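PDB 4QO5: cytochrome c-552/4 domain-containing protein from Ignicoccus hospitalis KIN4/I, which probably transfers electrons as a membrane-associated octaheme c-type cytochrome, carrying covalently bound hemes, but has no established physiological role. Local coordinates for residues P103-T106 against P107-A111; H114-E117 against V118-S122. All coordinates share one frame; numbering follows the deposited sequence.

Interaction 1: P103-T106 against P107-A111; sequences PIVT and PNDCA. With HEC (heme c), chain C.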
ATOM      1  N   PRO A 103      -9.084 -24.751  24.325  1.00 21.06           N
ATOM      2  CA  PRO A 103      -8.174 -24.002  23.442  1.00 18.62           C
ATOM      3  C   PRO A 103      -8.542 -22.531  23.322  1.00 26.34           C
ATOM      4  O   PRO A 103      -7.636 -21.708  23.279  1.00 24.93           O
ATOM      5  CB  PRO A 103      -8.352 -24.695  22.089  1.00 22.26           C
ATOM      6  CG  PRO A 103      -8.761 -26.112  22.450  1.00 22.49           C
ATOM      7  CD  PRO A 103      -9.687 -25.908  23.637  1.00 24.09           C
ATOM      8  N   ILE A 104      -9.832 -22.200  23.259  1.00 23.56           N
ATOM      9  CA  ILE A 104     -10.198 -20.811  23.032  1.00 26.22           C
ATOM     10  C   ILE A 104     -10.347 -20.095  24.358  1.00 24.62           C
ATOM     11  O   ILE A 104     -11.364 -20.243  25.047  1.00 21.35           O
ATOM     12  CB  ILE A 104     -11.475 -20.645  22.173  1.00 23.10           C
ATOM     13  CG1 ILE A 104     -11.278 -21.293  20.798  1.00 24.80           C
ATOM     14  CG2 ILE A 104     -11.811 -19.150  21.989  1.00 21.04           C
ATOM     15  CD1 ILE A 104     -12.542 -21.278  19.933  1.00 23.29           C
ATOM     16  N   VAL A 105      -9.305 -19.355  24.725  1.00 20.09           N
ATOM     17  CA  VAL A 105      -9.336 -18.532  25.920  1.00 22.04           C
ATOM     18  C   VAL A 105     -10.113 -17.246  25.609  1.00 23.79           C
ATOM     19  O   VAL A 105      -9.813 -16.541  24.648  1.00 23.33           O
ATOM     20  CB  VAL A 105      -7.903 -18.255  26.428  1.00 20.67           C
ATOM     21  CG1 VAL A 105      -7.905 -17.282  27.596  1.00 20.74           C
ATOM     22  CG2 VAL A 105      -7.197 -19.562  26.791  1.00 19.19           C
ATOM     23  N   THR A 106     -11.119 -16.940  26.424  1.00 21.63           N
ATOM     24  CA  THR A 106     -12.116 -15.946  26.052  1.00 21.58           C
ATOM     25  C   THR A 106     -12.016 -14.694  26.930  1.00 22.41           C
ATOM     26  O   THR A 106     -11.297 -14.706  27.929  1.00 20.09           O
ATOM     27  CB  THR A 106     -13.516 -16.542  26.223  1.00 23.34           C
ATOM     28  OG1 THR A 106     -13.758 -16.739  27.617  1.00 20.79           O
ATOM     29  CG2 THR A 106     -13.630 -17.877  25.459  1.00 22.88           C
ATOM     30  N   PRO A 107     -12.719 -13.609  26.549  1.00 22.56           N
ATOM     31  CA  PRO A 107     -12.744 -12.406  27.403  1.00 23.87           C
ATOM     32  C   PRO A 107     -13.145 -12.713  28.849  1.00 24.12           C
ATOM     33  O   PRO A 107     -12.630 -12.095  29.798  1.00 23.78           O
ATOM     34  CB  PRO A 107     -13.805 -11.529  26.731  1.00 26.61           C
ATOM     35  CG  PRO A 107     -13.680 -11.881  25.270  1.00 20.81           C
ATOM     36  CD  PRO A 107     -13.405 -13.374  25.258  1.00 19.85           C
ATOM     37  N   ASN A 108     -14.034 -13.678  29.035  1.00 23.66           N
ATOM     38  CA  ASN A 108     -14.411 -14.040  30.401  1.00 24.20           C
ATOM     39  C   ASN A 108     -13.264 -14.675  31.190  1.00 26.47           C
ATOM     40  O   ASN A 108     -13.202 -14.552  32.414  1.00 25.03           O
ATOM     41  CB  ASN A 108     -15.675 -14.903  30.425  1.00 26.58           C
ATOM     42  CG  ASN A 108     -16.936 -14.081  30.198  1.00 37.87           C
ATOM     43  OD1 ASN A 108     -16.870 -12.859  30.030  1.00 39.44           O
ATOM     44  ND2 ASN A 108     -18.088 -14.742  30.200  1.00 39.75           N
ATOM     45  N   ASP A 109     -12.345 -15.338  30.486  1.00 24.54           N
ATOM     46  CA  ASP A 109     -11.138 -15.850  31.124  1.00 17.70           C
ATOM     47  C   ASP A 109     -10.190 -14.692  31.471  1.00 20.60           C
ATOM     48  O   ASP A 109      -9.673 -14.612  32.589  1.00 22.11           O
ATOM     49  CB  ASP A 109     -10.413 -16.825  30.196  1.00 18.52           C
ATOM     50  CG  ASP A 109     -11.195 -18.110  29.978  1.00 24.00           C
ATOM     51  OD1 ASP A 109     -11.997 -18.494  30.870  1.00 26.07           O
ATOM     52  OD2 ASP A 109     -11.010 -18.719  28.906  1.00 22.94           O
ATOM     53  N   CYS A 110      -9.938 -13.825  30.493  1.00 20.03           N
ATOM     54  CA  CYS A 110      -9.145 -12.619  30.710  1.00 20.18           C
ATOM     55  C   CYS A 110      -9.670 -11.821  31.898  1.00 20.60           C
ATOM     56  O   CYS A 110      -8.884 -11.216  32.642  1.00 22.77           O
ATOM     57  CB  CYS A 110      -9.172 -11.718  29.465  1.00 17.73           C
ATOM     58  SG  CYS A 110      -8.722 -12.541  27.900  1.00 21.98           S
ATOM     59  N   ALA A 111     -10.990 -11.816  32.074  1.00 20.35           N
ATOM     60  CA  ALA A 111     -11.618 -10.982  33.110  1.00 23.31           C
ATOM     61  C   ALA A 111     -11.249 -11.410  34.518  1.00 22.68           C
ATOM     62  O   ALA A 111     -11.474 -10.673  35.480  1.00 23.37           O
ATOM     63  CB  ALA A 111     -13.129 -10.967  32.961  1.00 21.39           C
TER
HETATM   64 FE   HEC C 602      -2.604 -20.282  24.553  1.00 18.96          FE
HETATM   65  CHA HEC C 602      -4.759 -20.639  21.898  1.00 15.51           C
HETATM   66  CHB HEC C 602      -1.090 -23.259  23.658  1.00 16.88           C
HETATM   67  CHC HEC C 602      -0.462 -19.831  27.030  1.00 18.45           C
HETATM   68  CHD HEC C 602      -4.299 -17.470  25.541  1.00 17.97           C
HETATM   69  NA  HEC C 602      -2.826 -21.643  23.068  1.00 18.20           N
HETATM   70  C1A HEC C 602      -3.802 -21.596  22.072  1.00 17.55           C
HETATM   71  C2A HEC C 602      -3.670 -22.753  21.226  1.00 17.88           C
HETATM   72  C3A HEC C 602      -2.656 -23.472  21.692  1.00 16.98           C
HETATM   73  C4A HEC C 602      -2.106 -22.799  22.851  1.00 14.47           C
HETATM   74  CMA HEC C 602      -2.135 -24.796  21.092  1.00 18.45           C
HETATM   75  CAA HEC C 602      -4.593 -23.092  20.028  1.00 18.92           C
HETATM   76  CBA HEC C 602      -4.513 -22.114  18.868  1.00 18.44           C
HETATM   77  CGA HEC C 602      -3.346 -22.523  18.022  1.00 23.19           C
HETATM   78  O1A HEC C 602      -2.617 -21.605  17.562  1.00 20.83           O
HETATM   79  O2A HEC C 602      -3.141 -23.756  17.832  1.00 25.76           O
HETATM   80  NB  HEC C 602      -1.194 -21.373  25.221  1.00 20.54           N
HETATM   81  C1B HEC C 602      -0.606 -22.508  24.679  1.00 16.41           C
HETATM   82  C2B HEC C 602       0.665 -22.743  25.304  1.00 18.06           C
HETATM   83  C3B HEC C 602       0.808 -21.732  26.174  1.00 16.23           C
HETATM   84  C4B HEC C 602      -0.340 -20.898  26.171  1.00 14.13           C
HETATM   85  CMB HEC C 602       1.617 -23.899  24.889  1.00 26.16           C
HETATM   86  CAB HEC C 602       1.938 -21.250  27.063  1.00 31.38           C
HETATM   87  CBB HEC C 602       3.333 -21.418  26.366  1.00 28.02           C
HETATM   88  NC  HEC C 602      -2.437 -18.949  26.021  1.00 20.18           N
HETATM   89  C1C HEC C 602      -1.476 -18.932  26.996  1.00 16.96           C
HETATM   90  C2C HEC C 602      -1.812 -17.962  28.008  1.00 15.36           C
HETATM   91  C3C HEC C 602      -2.753 -17.199  27.427  1.00 19.60           C
HETATM   92  C4C HEC C 602      -3.238 -17.883  26.287  1.00 17.21           C
HETATM   93  CMC HEC C 602      -0.768 -17.588  29.098  1.00 17.82           C
HETATM   94  CAC HEC C 602      -3.541 -15.926  27.829  1.00 37.28           C
HETATM   95  CBC HEC C 602      -2.706 -14.833  28.555  1.00 21.74           C
HETATM   96  ND  HEC C 602      -4.222 -19.274  23.838  1.00 17.59           N
HETATM   97  C1D HEC C 602      -4.705 -18.092  24.394  1.00 14.54           C
HETATM   98  C2D HEC C 602      -5.781 -17.537  23.612  1.00 15.53           C
HETATM   99  C3D HEC C 602      -5.962 -18.524  22.469  1.00 14.99           C
HETATM  100  C4D HEC C 602      -4.965 -19.560  22.703  1.00 16.51           C
HETATM  101  CMD HEC C 602      -6.500 -16.207  23.978  1.00 19.50           C
HETATM  102  CAD HEC C 602      -6.947 -18.531  21.265  1.00 19.85           C
HETATM  103  CBD HEC C 602      -8.156 -17.624  21.376  1.00 20.25           C
HETATM  104  CGD HEC C 602      -7.813 -16.247  20.832  1.00 24.01           C
HETATM  105  O1D HEC C 602      -8.706 -15.375  20.837  1.00 25.18           O
HETATM  106  O2D HEC C 602      -6.657 -16.025  20.390  1.00 24.70           O

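Interaction 2: H114-E117 against V118-S122; sequences HRTE and VEQYS. With HEC (heme c), chain D.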
ATOM      1  N   HIS A 114      -8.306  -9.071  34.496  1.00 20.07           N
ATOM      2  CA  HIS A 114      -8.455  -7.780  33.823  1.00 18.11           C
ATOM      3  C   HIS A 114      -9.911  -7.423  33.717  1.00 18.95           C
ATOM      4  O   HIS A 114     -10.418  -7.179  32.624  1.00 21.29           O
ATOM      5  CB  HIS A 114      -7.869  -7.847  32.415  1.00 19.14           C
ATOM      6  CG  HIS A 114      -6.428  -8.203  32.400  1.00 20.05           C
ATOM      7  ND1 HIS A 114      -5.476  -7.458  33.057  1.00 20.29           N
ATOM      8  CD2 HIS A 114      -5.774  -9.238  31.830  1.00 20.79           C
ATOM      9  CE1 HIS A 114      -4.290  -8.002  32.874  1.00 18.27           C
ATOM     10  NE2 HIS A 114      -4.446  -9.087  32.142  1.00 20.29           N
ATOM     11  N   ARG A 115     -10.588  -7.396  34.861  1.00 19.38           N
ATOM     12  CA  ARG A 115     -12.024  -7.129  34.888  1.00 20.06           C
ATOM     13  C   ARG A 115     -12.414  -5.814  34.209  1.00 21.46           C
ATOM     14  O   ARG A 115     -13.377  -5.761  33.421  1.00 20.92           O
ATOM     15  CB  ARG A 115     -12.535  -7.160  36.336  1.00 22.44           C
ATOM     16  CG  ARG A 115     -14.004  -6.813  36.463  1.00 32.55           C
ATOM     17  CD  ARG A 115     -14.633  -7.653  37.560  1.00 45.02           C
ATOM     18  NE  ARG A 115     -14.300  -7.176  38.892  1.00 50.81           N
ATOM     19  CZ  ARG A 115     -14.335  -7.934  39.987  1.00 49.50           C
ATOM     20  NH1 ARG A 115     -14.644  -9.224  39.909  1.00 49.46           N
ATOM     21  NH2 ARG A 115     -14.034  -7.405  41.158  1.00 38.53           N
ATOM     22  N   THR A 116     -11.659  -4.757  34.480  1.00 22.68           N
ATOM     23  CA  THR A 116     -12.055  -3.434  33.987  1.00 23.73           C
ATOM     24  C   THR A 116     -12.033  -3.393  32.461  1.00 21.57           C
ATOM     25  O   THR A 116     -12.951  -2.853  31.825  1.00 21.74           O
ATOM     26  CB  THR A 116     -11.172  -2.318  34.569  1.00 28.44           C
ATOM     27  OG1 THR A 116     -11.246  -2.356  35.998  1.00 27.84           O
ATOM     28  CG2 THR A 116     -11.643  -0.947  34.080  1.00 32.70           C
ATOM     29  N   GLU A 117     -11.004  -4.002  31.875  1.00 21.02           N
ATOM     30  CA  GLU A 117     -10.856  -4.017  30.436  1.00 17.91           C
ATOM     31  C   GLU A 117     -12.002  -4.767  29.772  1.00 20.61           C
ATOM     32  O   GLU A 117     -12.558  -4.323  28.766  1.00 19.60           O
ATOM     33  CB  GLU A 117      -9.504  -4.621  30.039  1.00 20.27           C
ATOM     34  CG  GLU A 117      -8.306  -3.751  30.412  1.00 21.44           C
ATOM     35  CD  GLU A 117      -7.998  -3.717  31.911  1.00 27.77           C
ATOM     36  OE1 GLU A 117      -8.504  -4.575  32.664  1.00 26.44           O
ATOM     37  OE2 GLU A 117      -7.256  -2.805  32.349  1.00 31.02           O
ATOM     38  N   VAL A 118     -12.365  -5.907  30.346  1.00 19.92           N
ATOM     39  CA  VAL A 118     -13.445  -6.696  29.782  1.00 20.42           C
ATOM     40  C   VAL A 118     -14.806  -5.999  29.949  1.00 19.69           C
ATOM     41  O   VAL A 118     -15.627  -5.995  29.014  1.00 22.11           O
ATOM     42  CB  VAL A 118     -13.431  -8.122  30.357  1.00 20.14           C
ATOM     43  CG1 VAL A 118     -14.557  -8.961  29.757  1.00 23.85           C
ATOM     44  CG2 VAL A 118     -12.074  -8.785  30.057  1.00 19.93           C
ATOM     45  N   GLU A 119     -15.036  -5.399  31.117  1.00 20.37           N
ATOM     46  CA  GLU A 119     -16.236  -4.585  31.328  1.00 22.44           C
ATOM     47  C   GLU A 119     -16.363  -3.488  30.269  1.00 23.61           C
ATOM     48  O   GLU A 119     -17.444  -3.271  29.708  1.00 23.85           O
ATOM     49  CB  GLU A 119     -16.254  -3.954  32.728  1.00 23.06           C
ATOM     50  CG  GLU A 119     -16.382  -4.940  33.878  1.00 29.03           C
ATOM     51  CD  GLU A 119     -17.777  -5.523  34.029  1.00 45.29           C
ATOM     52  OE1 GLU A 119     -18.706  -5.054  33.339  1.00 42.49           O
ATOM     53  OE2 GLU A 119     -17.939  -6.456  34.849  1.00 51.21           O
ATOM     54  N   GLN A 120     -15.259  -2.801  29.995  1.00 19.77           N
ATOM     55  CA  GLN A 120     -15.261  -1.759  28.975  1.00 23.20           C
ATOM     56  C   GLN A 120     -15.530  -2.310  27.587  1.00 21.17           C
ATOM     57  O   GLN A 120     -16.413  -1.817  26.872  1.00 19.32           O
ATOM     58  CB  GLN A 120     -13.943  -0.999  28.995  1.00 18.11           C
ATOM     59  CG  GLN A 120     -13.815  -0.100  30.213  1.00 20.68           C
ATOM     60  CD  GLN A 120     -12.450   0.545  30.300  1.00 20.16           C
ATOM     61  OE1 GLN A 120     -11.590   0.327  29.431  1.00 21.58           O
ATOM     62  NE2 GLN A 120     -12.227   1.317  31.353  1.00 20.72           N
ATOM     63  N   TYR A 121     -14.790  -3.355  27.219  1.00 20.19           N
ATOM     64  CA  TYR A 121     -14.935  -3.944  25.907  1.00 18.95           C
ATOM     65  C   TYR A 121     -16.336  -4.443  25.635  1.00 20.38           C
ATOM     66  O   TYR A 121     -16.863  -4.261  24.536  1.00 19.80           O
ATOM     67  CB  TYR A 121     -13.926  -5.072  25.717  1.00 19.85           C
ATOM     68  CG  TYR A 121     -13.784  -5.465  24.273  1.00 20.22           C
ATOM     69  CD1 TYR A 121     -13.096  -4.657  23.393  1.00 21.67           C
ATOM     70  CD2 TYR A 121     -14.365  -6.630  23.786  1.00 21.29           C
ATOM     71  CE1 TYR A 121     -12.965  -5.001  22.083  1.00 18.77           C
ATOM     72  CE2 TYR A 121     -14.242  -6.982  22.465  1.00 23.03           C
ATOM     73  CZ  TYR A 121     -13.544  -6.154  21.618  1.00 19.05           C
ATOM     74  OH  TYR A 121     -13.392  -6.474  20.292  1.00 22.47           O
ATOM     75  N   SER A 122     -16.944  -5.074  26.642  1.00 23.82           N
ATOM     76  CA  SER A 122     -18.225  -5.750  26.463  1.00 27.03           C
ATOM     77  C   SER A 122     -19.367  -4.788  26.144  1.00 23.97           C
ATOM     78  O   SER A 122     -20.376  -5.196  25.578  1.00 28.94           O
ATOM     79  CB  SER A 122     -18.558  -6.579  27.700  1.00 28.74           C
ATOM     80  OG  SER A 122     -18.858  -5.726  28.787  1.00 31.65           O
TER
HETATM   81 FE   HEC D 603      -2.952 -10.414  31.383  1.00 18.06          FE
HETATM   82  CHA HEC D 603      -0.446  -8.100  31.656  1.00 22.42           C
HETATM   83  CHB HEC D 603      -3.812  -9.110  28.330  1.00 17.22           C
HETATM   84  CHC HEC D 603      -5.131 -12.930  30.987  1.00 19.14           C
HETATM   85  CHD HEC D 603      -2.424 -11.454  34.610  1.00 19.05           C
HETATM   86  NA  HEC D 603      -2.243  -8.911  30.204  1.00 16.38           N
HETATM   87  C1A HEC D 603      -1.192  -8.071  30.504  1.00 19.13           C
HETATM   88  C2A HEC D 603      -0.973  -7.184  29.383  1.00 18.39           C
HETATM   89  C3A HEC D 603      -1.918  -7.472  28.469  1.00 17.01           C
HETATM   90  C4A HEC D 603      -2.730  -8.556  28.970  1.00 17.71           C
HETATM   91  CMA HEC D 603      -2.134  -6.796  27.098  1.00 18.68           C
HETATM   92  CAA HEC D 603       0.125  -6.077  29.320  1.00 15.21           C
HETATM   93  CBA HEC D 603       1.291  -6.626  28.488  1.00 16.36           C
HETATM   94  CGA HEC D 603       2.315  -5.549  28.210  1.00 20.62           C
HETATM   95  O1A HEC D 603       2.377  -4.515  28.925  1.00 19.83           O
HETATM   96  O2A HEC D 603       3.095  -5.744  27.245  1.00 18.65           O
HETATM   97  NB  HEC D 603      -4.209 -10.827  29.992  1.00 12.97           N
HETATM   98  C1B HEC D 603      -4.390 -10.269  28.749  1.00 18.50           C
HETATM   99  C2B HEC D 603      -5.262 -11.086  27.973  1.00 18.12           C
HETATM  100  C3B HEC D 603      -5.550 -12.170  28.733  1.00 17.59           C
HETATM  101  C4B HEC D 603      -4.922 -12.023  29.990  1.00 18.88           C
HETATM  102  CMB HEC D 603      -5.655 -10.720  26.527  1.00 21.40           C
HETATM  103  CAB HEC D 603      -6.319 -13.473  28.527  1.00 29.17           C
HETATM  104  CBB HEC D 603      -6.150 -14.021  27.063  1.00 18.97           C
HETATM  105  NC  HEC D 603      -3.703 -11.873  32.578  1.00 17.43           N
HETATM  106  C1C HEC D 603      -4.566 -12.863  32.227  1.00 20.65           C
HETATM  107  C2C HEC D 603      -4.956 -13.609  33.415  1.00 20.82           C
HETATM  108  C3C HEC D 603      -3.952 -13.369  34.294  1.00 25.00           C
HETATM  109  C4C HEC D 603      -3.306 -12.156  33.855  1.00 20.95           C
HETATM  110  CMC HEC D 603      -5.668 -14.975  33.220  1.00 23.36           C
HETATM  111  CAC HEC D 603      -3.620 -13.909  35.721  1.00 39.27           C
HETATM  112  CBC HEC D 603      -3.995 -15.372  36.051  1.00 33.28           C
HETATM  113  ND  HEC D 603      -1.679  -9.888  32.868  1.00 14.31           N
HETATM  114  C1D HEC D 603      -1.608 -10.465  34.123  1.00 21.94           C
HETATM  115  C2D HEC D 603      -0.533  -9.891  34.873  1.00 20.29           C
HETATM  116  C3D HEC D 603       0.084  -8.839  33.974  1.00 21.94           C
HETATM  117  C4D HEC D 603      -0.694  -8.882  32.752  1.00 19.78           C
HETATM  118  CMD HEC D 603      -0.082 -10.239  36.307  1.00 21.59           C
HETATM  119  CAD HEC D 603       1.278  -7.945  34.358  1.00 19.95           C
HETATM  120  CBD HEC D 603       0.678  -6.636  34.876  1.00 21.01           C
HETATM  121  CGD HEC D 603       1.730  -5.706  35.429  1.00 25.23           C
HETATM  122  O1D HEC D 603       1.363  -4.594  35.932  1.00 28.11           O
HETATM  123  O2D HEC D 603       2.928  -6.078  35.369  1.00 26.43           O

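Interaction 1: P103-T106 against P107-A111
Thr-106 and Asp-109 grip each other across the first turn of helix 107-110, forming a capping box in which Thr-106 is the N-cap. Thr-106 N gives a nearly straight hydrogen bond to Asp-109 OD2 (3.1 Å, 165°), meeting the carboxylate from above its plane. In return Asp-109 N reaches back to Thr-106 OG1, but this bond is weak, with N and OG1 3.5 Å apart. OG1 can face the turn because it sits between the backbone N and the carbonyl carbon (chi1 68°); its stronger hydrogen bond is with Asp-209. Thr-106 O also faces the turn: it accepts from Cys-110 N at 3.0 Å, while Asp-109 N makes a weaker, bent approach to the same oxygen. Val-105 joins the box to heme c. Its CG1 lies 3.6 Å from Asp-109 CB, the two side chains meeting at a slant. On the porphyrin side, Val-105 CB rests 3.5 Å from methyl CMD of the heme and CG2 lies near meso carbon CHD. Val-105 also touches His-83, an axial ligand of a heme iron. Both carboxylate oxygens of buried Asp-109 have histidine partners, OD1 with His-90 and OD2 with His-102. This polar environment would tend to keep the acid ionised, and its bonds fix the start of the helix that carries Cys-110, which is covalently linked to another heme c.

Interaction 2: H114-E117 against V118-S122
Arg-115 O accepts Glu-119 N in an almost straight bond of 2.9 Å, with N-H...O at 171°. The two side chains also run alongside each other in the same direction, Arg-115 CG lying 4.0 Å from Glu-119 CG. Their charged ends do not pair: guanidinium and carboxylate planes are turned 64° apart, and Arg-115 NE is 5.5 Å from Glu-119 OE2. The guanidinium instead makes a salt bridge to Glu-67. One residue further on, Thr-116 and Gln-120 repeat the side-by-side placing, with methyl CG2 of Thr-116 3.6 Å from NE2 of Gln-120. With Thr-116 OG1 beside the backbone N (chi1 -58°), the methyl is left anti to that nitrogen, and the extended chain of Gln-120 passes beside it; Gln-120 OE1 is bonded to His-306 N. All this belongs to helix 115-122, which follows directly on the CxxCH heme c motif running from Cys-110 to His-114. His-114 is both the N-cap residue of the helix and an axial heme ligand, its NE2 2.1 Å from the iron and Met-43 SD completing the axial pair. Its carbonyl oxygen starts the helical ladder by accepting Val-118 N at 3.3 Å, and CG2 of Val-118 packs against that oxygen. Tyr-121 N closes on Glu-117 O at 2.9 Å. Glu-117, Val-118 and Tyr-121 help line a neighbouring heme c pocket; buried Glu-117 turns its OE1 to Ser-62, and Tyr-121 OH is bonded to the carbonyl of Val-203.

Interactions 1 and 2 follow one another along the chain, their centres about 12 Å apart, and frame a single heme-binding motif: the first holds the short helix that brings in its leading cysteine, the second the helix that begins just after its histidine. The two helices touch where CG2 of Val-118 meets Pro-107 O at 3.4 Å and also packs on Ala-111. Interaction 1 is buried, and its distinctive bond is a side-chain-to-backbone cap, with histidines on the acid. Interaction 2 is only partly buried; regular backbone bonds carry it, with Thr-116 and Glu-119 exposed while His-114, Glu-117, Val-118 and Tyr-121 are buried. Each also lies beside a further heme, at Val-105 and Glu-117 respectively.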